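Local coordinates for uncharacterized HTH-type transcriptional regulator ygaV (Escherichia coli K12, PDB 3CUO), which regulates large-scale gene expression in response to sulfide, acting as both a repressor and an activator and possibly as a global regulator of redox homeostasis, at residues L17-M21 / A85-I90. Sequence-based numbering, arbitrary orientation.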
loop_
_atom_site.group_PDB
_atom_site.type_symbol
_atom_site.label_atom_id
_atom_site.label_comp_id
_atom_site.label_asym_id
_atom_site.label_seq_id
_atom_site.Cartn_x
_atom_site.Cartn_y
_atom_site.Cartn_z
ATOM N N LEU A 17 1.120 0.683 7.206
ATOM C CA LEU A 17 0.515 1.757 6.476
ATOM C C LEU A 17 -0.201 1.238 5.218
ATOM O O LEU A 17 -1.351 1.561 4.983
ATOM C CB LEU A 17 1.557 2.763 6.109
ATOM C CG LEU A 17 1.049 3.960 5.318
ATOM C CD1 LEU A 17 0.452 4.983 6.263
ATOM C CD2 LEU A 17 2.191 4.538 4.493
ATOM N N LEU A 18 0.458 0.401 4.414
ATOM C CA LEU A 18 -0.151 -0.109 3.221
ATOM C C LEU A 18 -1.350 -0.971 3.578
ATOM O O LEU A 18 -2.409 -0.923 2.957
ATOM C CB LEU A 18 0.915 -0.887 2.378
ATOM C CG LEU A 18 2.102 -0.149 1.765
ATOM C CD1 LEU A 18 2.768 -1.120 0.789
ATOM C CD2 LEU A 18 1.711 1.177 1.080
ATOM N N LYS A 19 -1.226 -1.749 4.621
ATOM C CA LYS A 19 -2.344 -2.610 5.002
ATOM C C LYS A 19 -3.573 -1.817 5.419
ATOM O O LYS A 19 -4.697 -2.182 5.034
ATOM C CB LYS A 19 -1.901 -3.557 6.092
ATOM C CG LYS A 19 -3.016 -4.472 6.604
ATOM C CD LYS A 19 -2.416 -5.767 7.157
ATOM C CE LYS A 19 -3.249 -6.342 8.332
ATOM N NZ LYS A 19 -3.446 -7.865 8.213
ATOM N N ALA A 20 -3.372 -0.704 6.165
ATOM C CA ALA A 20 -4.484 0.142 6.537
ATOM C C ALA A 20 -5.193 0.837 5.369
ATOM O O ALA A 20 -6.349 1.244 5.484
ATOM C CB ALA A 20 -4.013 1.233 7.615
ATOM N N MET A 21 -4.467 1.082 4.288
ATOM C CA MET A 21 -5.019 1.729 3.138
ATOM C C MET A 21 -5.571 0.688 2.143
ATOM O O MET A 21 -6.190 1.073 1.182
ATOM C CB MET A 21 -3.879 2.511 2.411
ATOM C CG MET A 21 -3.192 3.636 3.259
ATOM S SD MET A 21 -1.982 4.714 2.352
ATOM C CE MET A 21 -2.921 5.417 1.055
ATOM N N ALA A 85 2.189 10.800 4.563
ATOM C CA ALA A 85 2.461 9.617 3.775
ATOM C C ALA A 85 1.251 9.118 2.965
ATOM O O ALA A 85 1.416 8.517 1.914
ATOM C CB ALA A 85 2.982 8.520 4.648
ATOM N N VAL A 86 0.054 9.392 3.485
ATOM C CA VAL A 86 -1.195 9.037 2.838
ATOM C C VAL A 86 -1.316 9.831 1.576
ATOM O O VAL A 86 -1.549 9.290 0.518
ATOM C CB VAL A 86 -2.432 9.234 3.767
ATOM C CG1 VAL A 86 -3.673 9.126 2.956
ATOM C CG2 VAL A 86 -2.389 8.203 4.920
ATOM N N ASN A 87 -1.092 11.115 1.688
ATOM C CA ASN A 87 -1.161 11.982 0.528
ATOM C C ASN A 87 -0.124 11.567 -0.529
ATOM O O ASN A 87 -0.422 11.603 -1.730
ATOM C CB ASN A 87 -0.924 13.400 0.966
ATOM C CG ASN A 87 -2.137 13.980 1.740
ATOM O OD1 ASN A 87 -1.979 14.662 2.752
ATOM N ND2 ASN A 87 -3.306 13.678 1.279
ATOM N N ALA A 88 1.057 11.167 -0.061
ATOM C CA ALA A 88 2.128 10.652 -0.970
ATOM C C ALA A 88 1.709 9.419 -1.722
ATOM O O ALA A 88 1.980 9.274 -2.919
ATOM C CB ALA A 88 3.392 10.363 -0.176
ATOM N N ILE A 89 1.077 8.472 -1.017
ATOM C CA ILE A 89 0.680 7.222 -1.649
ATOM C C ILE A 89 -0.470 7.462 -2.596
ATOM O O ILE A 89 -0.486 6.960 -3.730
ATOM C CB ILE A 89 0.374 6.183 -0.590
ATOM C CG1 ILE A 89 1.689 5.830 0.077
ATOM C CG2 ILE A 89 -0.402 4.932 -1.195
ATOM C CD1 ILE A 89 1.568 5.265 1.403
ATOM N N ILE A 90 -1.474 8.211 -2.144
ATOM C CA ILE A 90 -2.545 8.633 -3.026
ATOM C C ILE A 90 -2.077 9.266 -4.335
ATOM O O ILE A 90 -2.547 8.924 -5.409
ATOM C CB ILE A 90 -3.575 9.587 -2.257
ATOM C CG1 ILE A 90 -4.396 8.733 -1.301
ATOM C CG2 ILE A 90 -4.441 10.284 -3.242
ATOM C CD1 ILE A 90 -5.679 9.483 -0.751
#
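L17, L18 and M21 meet I89 through methyl groups and a thioether; no ring, amide or other flat side-chain group takes part. I89 is the centre of the contact. L17 and L18 meet it at its CD1 end, while M21 crosses both branches, SD near CD1 and CE against CG2. L17 and I89 come tip to tip, with L17 CD2 3.2 Å from I89 CD1, tighter than normal carbon-carbon contact, so the exact closeness is doubtful. L18 CD2 touches the same I89 CD1 methyl at 4.1 Å. L17 extends this far because its CG stands anti to the backbone N (chi1 180°), and L17 CD2 also brushes A85 CB at 4.1 Å. M21 CE is tightly set against I89 CG2 at 3.4 Å. The bend at the end of the M21 chain (chi3 59°) places CE there, and M21 CE also lies 4.2 Å from V86 CG1 and near I90 CG1. With an alanine in place of M21, I89 CG2 would probably lose its close methyl partner and a gap would open beside V86 and I90. These contacts span helix segments inclined at 68°, whose axes stay 11.5 Å apart. Helix 24-33 adds L27 and L30 against M21, while I81 of strand 77-81 packs on V86. M21 of the second subunit packs against L18, so this buried junction adjoins the dimer interface of the ArsR-type winged helix-turn-helix fold.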